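Local atomic coordinates of DNA polymerase III subunit beta (Helicobacter pylori 26695, PDB entry 4S3I), a protein that tethers DNA polymerases and other proteins to DNA and so makes replication processive, acting as a ring-shaped sliding factor. Residues A[127-132]-A[186-191]; A[268-273]-A[326-331]; A[282-287]-A[310-315]; A[337-342]-A[350-355]. One frame throughout, in Å; residues are numbered along the deposited sequence.

Contact 1: A[127-132]-A[186-191]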
loop_
_atom_site.group_PDB
_atom_site.type_symbol
_atom_site.label_atom_id
_atom_site.label_comp_id
_atom_site.label_asym_id
_atom_site.label_seq_id
_atom_site.Cartn_x
_atom_site.Cartn_y
_atom_site.Cartn_z
ATOM N N VAL A 127 24.344 -15.136 28.914
ATOM C CA VAL A 127 24.955 -15.374 27.620
ATOM C C VAL A 127 25.044 -14.065 26.866
ATOM O O VAL A 127 24.157 -13.212 26.969
ATOM C CB VAL A 127 24.178 -16.431 26.801
ATOM C CG1 VAL A 127 22.749 -15.972 26.562
ATOM C CG2 VAL A 127 24.872 -16.711 25.466
ATOM N N SER A 128 26.135 -13.884 26.135
ATOM C CA SER A 128 26.280 -12.676 25.349
ATOM C C SER A 128 27.104 -12.966 24.112
ATOM O O SER A 128 28.028 -13.786 24.144
ATOM C CB SER A 128 26.948 -11.574 26.160
ATOM O OG SER A 128 28.346 -11.751 26.183
ATOM N N ILE A 129 26.748 -12.297 23.022
ATOM C CA ILE A 129 27.552 -12.295 21.816
ATOM C C ILE A 129 27.661 -10.882 21.244
ATOM O O ILE A 129 26.802 -10.021 21.484
ATOM C CB ILE A 129 26.977 -13.235 20.747
ATOM C CG1 ILE A 129 25.508 -12.910 20.477
ATOM C CG2 ILE A 129 27.125 -14.690 21.167
ATOM C CD1 ILE A 129 24.994 -13.559 19.188
ATOM N N GLU A 130 28.741 -10.660 20.504
ATOM C CA GLU A 130 28.943 -9.432 19.763
ATOM C C GLU A 130 28.753 -9.827 18.313
ATOM O O GLU A 130 29.355 -10.798 17.852
ATOM C CB GLU A 130 30.363 -8.898 19.993
ATOM C CG GLU A 130 30.435 -7.506 20.633
ATOM C CD GLU A 130 30.031 -7.489 22.108
ATOM O OE1 GLU A 130 29.633 -8.549 22.637
ATOM O OE2 GLU A 130 30.112 -6.411 22.743
ATOM N N VAL A 131 27.894 -9.107 17.601
ATOM C CA VAL A 131 27.565 -9.463 16.231
ATOM C C VAL A 131 28.124 -8.395 15.312
ATOM O O VAL A 131 27.589 -7.296 15.250
ATOM C CB VAL A 131 26.041 -9.576 16.059
ATOM C CG1 VAL A 131 25.681 -9.893 14.605
ATOM C CG2 VAL A 131 25.488 -10.642 16.979
ATOM N N ASN A 132 29.209 -8.700 14.605
ATOM C CA ASN A 132 29.821 -7.673 13.768
ATOM C C ASN A 132 29.631 -7.892 12.265
ATOM O O ASN A 132 30.332 -7.296 11.447
ATOM C CB ASN A 132 31.300 -7.485 14.127
ATOM C CG ASN A 132 31.493 -6.797 15.477
ATOM O OD1 ASN A 132 32.223 -7.291 16.336
ATOM N ND2 ASN A 132 30.827 -5.659 15.668
ATOM N N GLU A 186 28.528 -20.870 12.676
ATOM C CA GLU A 186 29.725 -21.339 13.355
ATOM C C GLU A 186 30.723 -20.215 13.580
ATOM O O GLU A 186 30.574 -19.117 13.029
ATOM C CB GLU A 186 30.355 -22.499 12.582
ATOM C CG GLU A 186 29.449 -23.721 12.497
ATOM C CD GLU A 186 30.197 -24.978 12.103
ATOM O OE1 GLU A 186 29.856 -26.064 12.624
ATOM O OE2 GLU A 186 31.124 -24.878 11.272
ATOM N N LYS A 187 31.735 -20.507 14.393
ATOM C CA LYS A 187 32.796 -19.554 14.713
ATOM C C LYS A 187 32.227 -18.250 15.264
ATOM O O LYS A 187 32.605 -17.149 14.850
ATOM C CB LYS A 187 33.702 -19.328 13.496
ATOM C CG LYS A 187 34.047 -20.639 12.795
ATOM C CD LYS A 187 35.343 -20.570 12.003
ATOM C CE LYS A 187 35.749 -21.966 11.524
ATOM N NZ LYS A 187 37.026 -21.989 10.750
ATOM N N ILE A 188 31.296 -18.404 16.199
ATOM C CA ILE A 188 30.706 -17.283 16.903
ATOM C C ILE A 188 31.316 -17.264 18.294
ATOM O O ILE A 188 31.248 -18.266 19.010
ATOM C CB ILE A 188 29.190 -17.478 17.039
ATOM C CG1 ILE A 188 28.588 -17.773 15.670
ATOM C CG2 ILE A 188 28.541 -16.252 17.676
ATOM C CD1 ILE A 188 28.833 -16.665 14.662
ATOM N N SER A 189 31.930 -16.144 18.672
ATOM C CA SER A 189 32.459 -16.001 20.017
ATOM C C SER A 189 31.292 -15.904 20.996
ATOM O O SER A 189 30.652 -14.859 21.106
ATOM C CB SER A 189 33.353 -14.764 20.131
ATOM O OG SER A 189 34.518 -14.902 19.349
ATOM N N ILE A 190 31.016 -17.002 21.694
ATOM C CA ILE A 190 29.919 -17.044 22.654
ATOM C C ILE A 190 30.439 -16.971 24.078
ATOM O O ILE A 190 31.267 -17.791 24.492
ATOM C CB ILE A 190 29.070 -18.322 22.485
ATOM C CG1 ILE A 190 28.411 -18.336 21.109
ATOM C CG2 ILE A 190 28.017 -18.435 23.595
ATOM C CD1 ILE A 190 27.540 -19.569 20.851
ATOM N N HIS A 191 29.961 -15.981 24.826
ATOM C CA HIS A 191 30.252 -15.917 26.253
ATOM C C HIS A 191 29.004 -16.332 27.015
ATOM O O HIS A 191 27.938 -15.739 26.847
ATOM C CB HIS A 191 30.705 -14.514 26.661
ATOM C CG HIS A 191 31.880 -14.023 25.883
ATOM N ND1 HIS A 191 33.183 -14.205 26.300
ATOM C CD2 HIS A 191 31.953 -13.384 24.689
ATOM C CE1 HIS A 191 34.005 -13.688 25.406
ATOM N NE2 HIS A 191 33.286 -13.185 24.419
HETATM O O HOH W 1 31.054 -12.208 21.342
#
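Ser128 and His191 form a hydrogen-bonded antiparallel pair in which both backbone amides find carbonyl acceptors. Ser128 N donates to His191 O at 2.7 Å, with 155° at the hydrogen, and His191 N returns a bond to Ser128 O at 3.0 Å. His191 O also takes a CA-H...O contact from Val127 CA at 3.1 Å. Beyond this pair the backbones separate: Glu130 N donates to a water at 2.9 Å, which in turn donates to Ser189 O at 2.7 Å, a single-molecule bridge. Ile190 N is satisfied by Gln168 OE1, while Val127 and Ile129 make backbone hydrogen bonds with Ser221 and Phe219 of strand 217-221.

With Ile129 CG1 between its backbone N and carbonyl carbon (chi1 54°), CG2 stands beside the N and meets Ile190 CG1 at 3.9 Å. Val127 CG2 lies 4.0 Å from Ile190 CG2, the two side chains pointing the same way, and Phe163 touches all three residues. On the Ser128 side the imidazole of His191 turns its edge to Ser128 O, in plane. Joined to strand 127-131 by one bonded pair and a water bridge, this is a short edge strand closing an antiparallel sheet of the central domain.

Contact 2: A[268-273]-A[326-331]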
loop_
_atom_site.group_PDB
_atom_site.type_symbol
_atom_site.label_atom_id
_atom_site.label_comp_id
_atom_site.label_asym_id
_atom_site.label_seq_id
_atom_site.Cartn_x
_atom_site.Cartn_y
_atom_site.Cartn_z
ATOM N N GLU A 268 9.810 -19.233 -10.976
ATOM C CA GLU A 268 8.977 -18.738 -12.066
ATOM C C GLU A 268 7.915 -19.783 -12.439
ATOM O O GLU A 268 6.744 -19.459 -12.662
ATOM C CB GLU A 268 9.871 -18.389 -13.257
ATOM C CG GLU A 268 9.190 -17.678 -14.391
ATOM C CD GLU A 268 10.131 -17.463 -15.576
ATOM O OE1 GLU A 268 9.678 -16.910 -16.605
ATOM O OE2 GLU A 268 11.321 -17.854 -15.476
ATOM N N SER A 269 8.318 -21.047 -12.453
ATOM C CA SER A 269 7.425 -22.133 -12.846
ATOM C C SER A 269 6.353 -22.384 -11.787
ATOM O O SER A 269 5.184 -22.608 -12.115
ATOM C CB SER A 269 8.240 -23.403 -13.115
ATOM O OG SER A 269 9.081 -23.219 -14.242
ATOM N N ILE A 270 6.763 -22.339 -10.522
ATOM C CA ILE A 270 5.850 -22.534 -9.399
ATOM C C ILE A 270 4.817 -21.407 -9.283
ATOM O O ILE A 270 3.623 -21.666 -9.078
ATOM C CB ILE A 270 6.636 -22.699 -8.094
ATOM C CG1 ILE A 270 7.347 -24.054 -8.120
ATOM C CG2 ILE A 270 5.713 -22.597 -6.882
ATOM C CD1 ILE A 270 8.466 -24.171 -7.120
ATOM N N LYS A 271 5.266 -20.162 -9.421
ATOM C CA LYS A 271 4.333 -19.035 -9.446
ATOM C C LYS A 271 3.322 -19.206 -10.562
ATOM O O LYS A 271 2.130 -18.936 -10.395
ATOM C CB LYS A 271 5.079 -17.712 -9.624
ATOM C CG LYS A 271 5.898 -17.309 -8.418
ATOM C CD LYS A 271 6.731 -16.062 -8.701
ATOM C CE LYS A 271 7.532 -15.661 -7.464
ATOM N NZ LYS A 271 8.588 -14.636 -7.752
ATOM N N LEU A 272 3.812 -19.656 -11.710
ATOM C CA LEU A 272 2.980 -19.838 -12.892
ATOM C C LEU A 272 1.824 -20.807 -12.620
ATOM O O LEU A 272 0.679 -20.527 -12.971
ATOM C CB LEU A 272 3.845 -20.357 -14.045
ATOM C CG LEU A 272 3.178 -20.452 -15.406
ATOM C CD1 LEU A 272 2.402 -19.170 -15.629
ATOM C CD2 LEU A 272 4.201 -20.637 -16.521
ATOM N N CYS A 273 2.115 -21.948 -12.001
ATOM C CA CYS A 273 1.055 -22.927 -11.718
ATOM C C CYS A 273 0.203 -22.466 -10.541
ATOM O O CYS A 273 -0.965 -22.832 -10.430
ATOM C CB CYS A 273 1.644 -24.322 -11.461
ATOM S SG CYS A 273 2.444 -25.046 -12.919
ATOM N N PHE A 326 5.016 -22.771 0.254
ATOM C CA PHE A 326 6.153 -23.193 1.090
ATOM C C PHE A 326 7.404 -23.335 0.232
ATOM O O PHE A 326 8.496 -22.895 0.610
ATOM C CB PHE A 326 5.889 -24.520 1.805
ATOM C CG PHE A 326 4.748 -24.480 2.791
ATOM C CD1 PHE A 326 4.119 -23.283 3.119
ATOM C CD2 PHE A 326 4.308 -25.650 3.389
ATOM C CE1 PHE A 326 3.064 -23.259 4.024
ATOM C CE2 PHE A 326 3.257 -25.634 4.297
ATOM C CZ PHE A 326 2.635 -24.439 4.614
ATOM N N PHE A 327 7.242 -23.954 -0.928
ATOM C CA PHE A 327 8.379 -24.185 -1.804
ATOM C C PHE A 327 8.971 -22.842 -2.202
ATOM O O PHE A 327 10.187 -22.648 -2.181
ATOM C CB PHE A 327 7.926 -24.962 -3.048
ATOM C CG PHE A 327 9.009 -25.804 -3.673
ATOM C CD1 PHE A 327 10.031 -25.216 -4.410
ATOM C CD2 PHE A 327 9.000 -27.194 -3.523
ATOM C CE1 PHE A 327 11.044 -25.999 -5.015
ATOM C CE2 PHE A 327 10.001 -27.989 -4.107
ATOM C CZ PHE A 327 11.030 -27.383 -4.859
ATOM N N LEU A 328 8.106 -21.902 -2.569
ATOM C CA LEU A 328 8.588 -20.584 -2.974
ATOM C C LEU A 328 9.316 -19.902 -1.826
ATOM O O LEU A 328 10.388 -19.318 -2.014
ATOM C CB LEU A 328 7.436 -19.694 -3.456
ATOM C CG LEU A 328 6.924 -19.973 -4.852
ATOM C CD1 LEU A 328 5.700 -19.107 -5.166
ATOM C CD2 LEU A 328 8.037 -19.732 -5.869
ATOM N N GLU A 329 8.738 -19.971 -0.632
ATOM C CA GLU A 329 9.383 -19.321 0.497
ATOM C C GLU A 329 10.736 -19.959 0.802
ATOM O O GLU A 329 11.685 -19.266 1.135
ATOM C CB GLU A 329 8.453 -19.277 1.723
ATOM C CG GLU A 329 7.229 -18.385 1.465
ATOM C CD GLU A 329 6.384 -18.117 2.712
ATOM O OE1 GLU A 329 5.739 -17.052 2.757
ATOM O OE2 GLU A 329 6.348 -18.964 3.629
ATOM N N ALA A 330 10.833 -21.276 0.653
ATOM C CA ALA A 330 12.125 -21.941 0.877
ATOM C C ALA A 330 13.170 -21.449 -0.126
ATOM O O ALA A 330 14.342 -21.271 0.215
ATOM C CB ALA A 330 11.974 -23.450 0.817
ATOM N N LEU A 331 12.742 -21.189 -1.360
ATOM C CA LEU A 331 13.674 -20.710 -2.378
ATOM C C LEU A 331 14.063 -19.249 -2.107
ATOM O O LEU A 331 15.219 -18.854 -2.283
ATOM C CB LEU A 331 13.069 -20.854 -3.780
ATOM C CG LEU A 331 12.801 -22.284 -4.269
ATOM C CD1 LEU A 331 12.238 -22.236 -5.675
ATOM C CD2 LEU A 331 14.079 -23.167 -4.215
#
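Ile270 packs against both Phe327 and Leu328, and its two branches divide the work. Its CD1 comes within 3.3 Å of Phe327 CD1, a very short carbon-carbon approach that marks tight packing; the two side chains cross at about a right angle, and the same methyl is 3.8 Å from Phe327 CE1. The branch methyl CG2 presses on Leu328 CG at 3.5 Å, with the two side chains sliding past each other in opposite directions. CG of Phe327 stands roughly anti to the backbone N (chi1 -153°), and the edge of its ring meets, in plane, CD1 of Leu331, a neighbour on the same helix. Phe266 and Phe291 close around this buried side, at whose end Leu331 CD1 makes a long contact with Ile270 CD1, 4.5 Å.

The other flank is looser. Lys271, exposed to solvent, lends its aliphatic stem to the partly exposed Leu328: CG lies 3.7 Å from Leu328 CD1, and the chain runs on extended. The 268-273 helix also faces the second subunit, where Glu268 forms a salt bridge with Lys85 of that subunit and Leu272 packs on its Phe107.

The segment axes approach to 10.1 Å and run 154° apart, so the pair is nearly antiparallel and held by apolar contacts alone. Such a helix pair backed by beta sheet is characteristic of each domain in the DNA-sliding ring fold, whose helices line the central channel.

Contact 3: A[282-287]-A[310-315]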
loop_
_atom_site.group_PDB
_atom_site.type_symbol
_atom_site.label_atom_id
_atom_site.label_comp_id
_atom_site.label_asym_id
_atom_site.label_seq_id
_atom_site.Cartn_x
_atom_site.Cartn_y
_atom_site.Cartn_z
ATOM N N LEU A 282 5.195 -31.864 -8.945
ATOM C CA LEU A 282 6.507 -31.711 -9.575
ATOM C C LEU A 282 6.979 -33.059 -10.119
ATOM O O LEU A 282 7.005 -34.056 -9.394
ATOM C CB LEU A 282 7.527 -31.204 -8.552
ATOM C CG LEU A 282 9.004 -31.241 -8.966
ATOM C CD1 LEU A 282 9.246 -30.259 -10.109
ATOM C CD2 LEU A 282 9.950 -30.939 -7.784
ATOM N N THR A 283 7.351 -33.095 -11.390
ATOM C CA THR A 283 7.858 -34.332 -11.968
ATOM C C THR A 283 9.276 -34.126 -12.439
ATOM O O THR A 283 9.523 -33.325 -13.340
ATOM C CB THR A 283 7.029 -34.806 -13.165
ATOM O OG1 THR A 283 5.670 -35.045 -12.764
ATOM C CG2 THR A 283 7.635 -36.094 -13.732
ATOM N N LEU A 284 10.211 -34.852 -11.834
ATOM C CA LEU A 284 11.609 -34.753 -12.236
ATOM C C LEU A 284 11.998 -35.908 -13.163
ATOM O O LEU A 284 11.752 -37.079 -12.848
ATOM C CB LEU A 284 12.511 -34.721 -11.008
ATOM C CG LEU A 284 12.371 -33.443 -10.189
ATOM C CD1 LEU A 284 13.199 -33.537 -8.934
ATOM C CD2 LEU A 284 12.817 -32.253 -11.027
ATOM N N GLU A 285 12.580 -35.560 -14.309
ATOM C CA GLU A 285 13.131 -36.533 -15.251
ATOM C C GLU A 285 14.581 -36.186 -15.451
ATOM O O GLU A 285 15.062 -35.198 -14.885
ATOM C CB GLU A 285 12.402 -36.479 -16.596
ATOM C CG GLU A 285 11.100 -37.250 -16.629
ATOM C CD GLU A 285 10.282 -36.970 -17.891
ATOM O OE1 GLU A 285 10.762 -36.214 -18.770
ATOM O OE2 GLU A 285 9.154 -37.503 -17.992
ATOM N N LYS A 286 15.280 -36.964 -16.276
ATOM C CA LYS A 286 16.719 -36.767 -16.399
ATOM C C LYS A 286 17.085 -35.376 -16.908
ATOM O O LYS A 286 18.008 -34.740 -16.394
ATOM C CB LYS A 286 17.369 -37.845 -17.269
ATOM C CG LYS A 286 18.882 -37.676 -17.349
ATOM C CD LYS A 286 19.566 -38.797 -18.113
ATOM C CE LYS A 286 20.941 -38.348 -18.581
ATOM N NZ LYS A 286 20.853 -37.099 -19.396
ATOM N N ASN A 287 16.351 -34.887 -17.901
ATOM C CA ASN A 287 16.658 -33.572 -18.454
ATOM C C ASN A 287 15.451 -32.651 -18.502
ATOM O O ASN A 287 15.402 -31.739 -19.322
ATOM C CB ASN A 287 17.265 -33.688 -19.857
ATOM C CG ASN A 287 18.618 -34.351 -19.847
ATOM O OD1 ASN A 287 18.723 -35.551 -20.104
ATOM N ND2 ASN A 287 19.671 -33.576 -19.540
ATOM N N LYS A 310 22.081 -30.165 -17.285
ATOM C CA LYS A 310 22.984 -31.087 -16.584
ATOM C C LYS A 310 22.170 -32.219 -15.971
ATOM O O LYS A 310 21.622 -32.082 -14.871
ATOM C CB LYS A 310 23.782 -30.362 -15.504
ATOM C CG LYS A 310 24.936 -31.168 -14.901
ATOM C CD LYS A 310 25.875 -30.246 -14.132
ATOM C CE LYS A 310 27.160 -30.953 -13.721
ATOM N NZ LYS A 310 26.893 -32.163 -12.891
ATOM N N GLY A 311 22.109 -33.340 -16.691
ATOM C CA GLY A 311 21.218 -34.447 -16.374
ATOM C C GLY A 311 21.164 -34.863 -14.920
ATOM O O GLY A 311 22.194 -34.977 -14.254
ATOM N N LEU A 312 19.951 -35.087 -14.424
ATOM C CA LEU A 312 19.774 -35.556 -13.061
ATOM C C LEU A 312 20.040 -37.068 -12.991
ATOM O O LEU A 312 19.737 -37.797 -13.940
ATOM C CB LEU A 312 18.354 -35.243 -12.585
ATOM C CG LEU A 312 17.916 -33.776 -12.636
ATOM C CD1 LEU A 312 16.521 -33.622 -12.027
ATOM C CD2 LEU A 312 18.928 -32.870 -11.919
ATOM N N ASP A 313 20.597 -37.541 -11.879
ATOM C CA ASP A 313 20.757 -38.986 -11.678
ATOM C C ASP A 313 19.395 -39.632 -11.407
ATOM O O ASP A 313 19.041 -39.934 -10.266
ATOM C CB ASP A 313 21.748 -39.287 -10.546
ATOM C CG ASP A 313 21.948 -40.783 -10.321
ATOM O OD1 ASP A 313 22.190 -41.183 -9.158
ATOM O OD2 ASP A 313 21.863 -41.556 -11.305
ATOM N N ILE A 314 18.644 -39.840 -12.483
ATOM C CA ILE A 314 17.267 -40.318 -12.432
ATOM C C ILE A 314 17.073 -41.325 -13.568
ATOM O O ILE A 314 17.290 -40.996 -14.737
ATOM C CB ILE A 314 16.275 -39.140 -12.617
ATOM C CG1 ILE A 314 16.198 -38.298 -11.343
ATOM C CG2 ILE A 314 14.893 -39.636 -13.036
ATOM C CD1 ILE A 314 14.791 -38.107 -10.801
ATOM N N GLU A 315 16.686 -42.551 -13.231
ATOM C CA GLU A 315 16.520 -43.579 -14.251
ATOM C C GLU A 315 15.052 -43.748 -14.618
ATOM O O GLU A 315 14.704 -44.560 -15.473
ATOM C CB GLU A 315 17.126 -44.910 -13.794
ATOM C CG GLU A 315 18.288 -45.390 -14.661
ATOM C CD GLU A 315 17.889 -45.627 -16.114
ATOM O OE1 GLU A 315 18.190 -44.763 -16.967
ATOM O OE2 GLU A 315 17.277 -46.682 -16.401
#
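Lys286 and Leu312 meet through one nearly straight backbone bond, Leu312 N to Lys286 O at 2.8 Å, in which the N-H points at a lone pair in the carbonyl plane. Gly311 CA adds a CA-H...O contact to the same oxygen.

The lysine side chain then runs across the loop. Its CB is 4.0 Å from Ile314 O, and CG, anti to the backbone N (chi1 -177°), lies 3.5 Å from Leu312 O. The extended CD and CE carry the chain past the peptide to a bend at chi4 (-56°), where NZ donates a hydrogen bond to Asn287 OD1 (2.7 Å), tilted 17° from the amide carbonyl plane. NZ is also 4.0 Å from Gly311 CA. Asn287 is held at its other branch, where ND2 bonds Ile308 O.

This is the turn side of a small antiparallel sheet in the C-terminal domain: the strand containing Leu284 gives way to the turn before strand 288-293, and segment 310-315 bridges strands 301-307 and 318-323 with an inverse gamma turn centred on Asp313.

Below the polar bonds Leu312 CD1 reaches Glu285 O at 3.6 Å and Leu284 CD2 at 4.1 Å, the two leucines crossing at about a right angle. Ile314 CD1 touches Leu284 O at 3.8 Å, and Phe259 packs against all three side chains.

Contact 4: A[337-342]-A[350-355]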
loop_
_atom_site.group_PDB
_atom_site.type_symbol
_atom_site.label_atom_id
_atom_site.label_comp_id
_atom_site.label_asym_id
_atom_site.label_seq_id
_atom_site.Cartn_x
_atom_site.Cartn_y
_atom_site.Cartn_z
ATOM N N THR A 337 22.316 -19.141 -6.876
ATOM C CA THR A 337 21.527 -19.195 -8.114
ATOM C C THR A 337 20.930 -20.572 -8.342
ATOM O O THR A 337 19.997 -20.734 -9.123
ATOM C CB THR A 337 22.374 -18.828 -9.320
ATOM O OG1 THR A 337 23.310 -19.884 -9.557
ATOM C CG2 THR A 337 23.135 -17.517 -9.055
ATOM N N GLN A 338 21.499 -21.575 -7.681
ATOM C CA GLN A 338 20.996 -22.940 -7.764
ATOM C C GLN A 338 20.634 -23.424 -6.386
ATOM O O GLN A 338 21.105 -22.871 -5.392
ATOM C CB GLN A 338 22.055 -23.865 -8.383
ATOM C CG GLN A 338 22.467 -23.467 -9.782
ATOM C CD GLN A 338 23.443 -24.460 -10.402
ATOM O OE1 GLN A 338 24.609 -24.542 -9.999
ATOM N NE2 GLN A 338 22.959 -25.246 -11.365
ATOM N N PHE A 339 19.803 -24.449 -6.316
ATOM C CA PHE A 339 19.460 -25.028 -5.038
ATOM C C PHE A 339 19.542 -26.545 -5.118
ATOM O O PHE A 339 19.546 -27.134 -6.208
ATOM C CB PHE A 339 18.063 -24.584 -4.553
ATOM C CG PHE A 339 16.906 -25.183 -5.333
ATOM C CD1 PHE A 339 16.498 -24.616 -6.542
ATOM C CD2 PHE A 339 16.201 -26.275 -4.834
ATOM C CE1 PHE A 339 15.427 -25.152 -7.265
ATOM C CE2 PHE A 339 15.131 -26.815 -5.539
ATOM C CZ PHE A 339 14.734 -26.246 -6.767
ATOM N N VAL A 340 19.610 -27.171 -3.955
ATOM C CA VAL A 340 19.610 -28.611 -3.885
ATOM C C VAL A 340 18.335 -29.070 -3.236
ATOM O O VAL A 340 17.955 -28.590 -2.155
ATOM C CB VAL A 340 20.827 -29.133 -3.124
ATOM C CG1 VAL A 340 20.732 -30.651 -2.960
ATOM C CG2 VAL A 340 22.098 -28.737 -3.856
ATOM N N LEU A 341 17.660 -29.985 -3.915
ATOM C CA LEU A 341 16.456 -30.594 -3.390
ATOM C C LEU A 341 16.820 -32.013 -2.968
ATOM O O LEU A 341 17.203 -32.831 -3.814
ATOM C CB LEU A 341 15.382 -30.631 -4.483
ATOM C CG LEU A 341 14.149 -31.473 -4.174
ATOM C CD1 LEU A 341 13.395 -30.851 -3.034
ATOM C CD2 LEU A 341 13.237 -31.589 -5.407
ATOM N N ARG A 342 16.725 -32.310 -1.673
ATOM C CA ARG A 342 17.052 -33.648 -1.174
ATOM C C ARG A 342 15.793 -34.397 -0.770
ATOM O O ARG A 342 14.986 -33.904 0.025
ATOM C CB ARG A 342 18.015 -33.579 0.024
ATOM C CG ARG A 342 19.270 -32.773 -0.206
ATOM C CD ARG A 342 20.306 -33.032 0.893
ATOM N NE ARG A 342 21.377 -32.038 0.860
ATOM C CZ ARG A 342 22.432 -32.098 0.048
ATOM N NH1 ARG A 342 22.571 -33.115 -0.797
ATOM N NH2 ARG A 342 23.353 -31.140 0.079
ATOM N N PHE A 350 11.066 -33.541 2.633
ATOM C CA PHE A 350 12.211 -33.254 1.787
ATOM C C PHE A 350 12.844 -31.927 2.161
ATOM O O PHE A 350 12.223 -31.095 2.824
ATOM C CB PHE A 350 11.814 -33.243 0.311
ATOM C CG PHE A 350 10.768 -32.215 -0.038
ATOM C CD1 PHE A 350 11.131 -30.949 -0.494
ATOM C CD2 PHE A 350 9.422 -32.524 0.070
ATOM C CE1 PHE A 350 10.149 -30.005 -0.843
ATOM C CE2 PHE A 350 8.439 -31.593 -0.267
ATOM C CZ PHE A 350 8.807 -30.333 -0.723
ATOM N N LEU A 351 14.070 -31.721 1.701
ATOM C CA LEU A 351 14.874 -30.601 2.151
ATOM C C LEU A 351 15.209 -29.699 0.981
ATOM O O LEU A 351 15.494 -30.181 -0.119
ATOM C CB LEU A 351 16.172 -31.120 2.796
ATOM C CG LEU A 351 17.036 -30.115 3.573
ATOM C CD1 LEU A 351 16.391 -29.813 4.919
ATOM C CD2 LEU A 351 18.470 -30.598 3.759
ATOM N N ILE A 352 15.176 -28.390 1.216
ATOM C CA ILE A 352 15.648 -27.419 0.227
ATOM C C ILE A 352 16.769 -26.616 0.854
ATOM O O ILE A 352 16.620 -26.114 1.964
ATOM C CB ILE A 352 14.495 -26.483 -0.235
ATOM C CG1 ILE A 352 13.512 -27.262 -1.114
ATOM C CG2 ILE A 352 15.032 -25.273 -1.009
ATOM C CD1 ILE A 352 12.232 -26.509 -1.426
ATOM N N GLN A 353 17.903 -26.508 0.165
ATOM C CA GLN A 353 19.016 -25.738 0.709
ATOM C C GLN A 353 19.877 -25.171 -0.406
ATOM O O GLN A 353 19.693 -25.527 -1.577
ATOM C CB GLN A 353 19.845 -26.584 1.691
ATOM C CG GLN A 353 20.643 -27.694 1.051
ATOM C CD GLN A 353 21.284 -28.632 2.077
ATOM O OE1 GLN A 353 21.946 -29.598 1.706
ATOM N NE2 GLN A 353 21.083 -28.350 3.367
ATOM N N GLU A 354 20.798 -24.279 -0.051
ATOM C CA GLU A 354 21.644 -23.661 -1.049
ATOM C C GLU A 354 22.527 -24.721 -1.684
ATOM O O GLU A 354 22.805 -25.767 -1.088
ATOM C CB GLU A 354 22.537 -22.563 -0.434
ATOM C CG GLU A 354 21.791 -21.383 0.171
ATOM C CD GLU A 354 22.693 -20.186 0.474
ATOM O OE1 GLU A 354 23.930 -20.296 0.320
ATOM O OE2 GLU A 354 22.161 -19.119 0.852
ATOM N N SER A 355 22.977 -24.441 -2.896
ATOM C CA SER A 355 24.050 -25.211 -3.488
ATOM C C SER A 355 25.276 -24.888 -2.633
ATOM O O SER A 355 25.420 -23.744 -2.166
ATOM C CB SER A 355 24.251 -24.763 -4.941
ATOM O OG SER A 355 25.247 -25.523 -5.588
#
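The beta hairpin of strands 338-343 and 350-354 pairs Val340 with Gln353 and Arg342 with Leu351, both hydrogen-bonded antiparallel pairs. Val340 N donates to Gln353 O at 2.9 Å and Arg342 N to Leu351 O at 2.9 Å, and each pair is closed by the return bond.

On the face carrying Arg342 and Gln353, the guanidinium grips one oxygen side-on. Arg342 NE and Arg342 NH2 each donate to Gln353 OE1 at 2.6 Å, through bent bonds (141° and 138° at the hydrogens). That oxygen lies in the guanidinium plane, yet NE sits above the amide carbonyl plane while NH2 lies within it, with the two flat groups 82° apart. Val340 CG1 covers one face of the guanidinium, 3.7 Å above its centre. Ser258 OG bonds Arg342 NH1 and Ser368 OG bonds Gln353 NE2, which fixes both groups further.

The other face is apolar: Leu341 CD1 meets Phe350 CD1 at 3.4 Å, a tight contact, and Phe339 CD2 reaches Ile352 CG2 at 4.1 Å.

The hairpin lies between strand 368-371 and the outermost strand 257-262, with Phe339 and Leu341 bonded by backbone to the latter and Phe350 and Ile352 to the former, while helix 324-332 packs against Phe339, Phe350 and Ile352.

In the fold
Contacts 2, 3 and 4 belong to the C-terminal domain, whereas contact 1 stands apart in the central domain, about 28 Å from contact 4 between centres. Contacts 2 and 4 are the buried ones, and contact 4 packs against helix 324-332 of contact 2: Leu331 CD2 lies 3.6 Å from Phe339 CG, and Phe327 and Ala330 also meet Ile352. Contact 3, centred about 36 Å from the chain's centre and only partly buried, reaches contact 4 through Leu284 and Leu341. The chemistry follows location: pure apolar packing between the helices, a ladder of two hydrogen-bonded pairs with an arginine side chain gripping a buried glutamine in the hairpin, and single pairs or bonds at the partly buried edges of contacts 1 and 3.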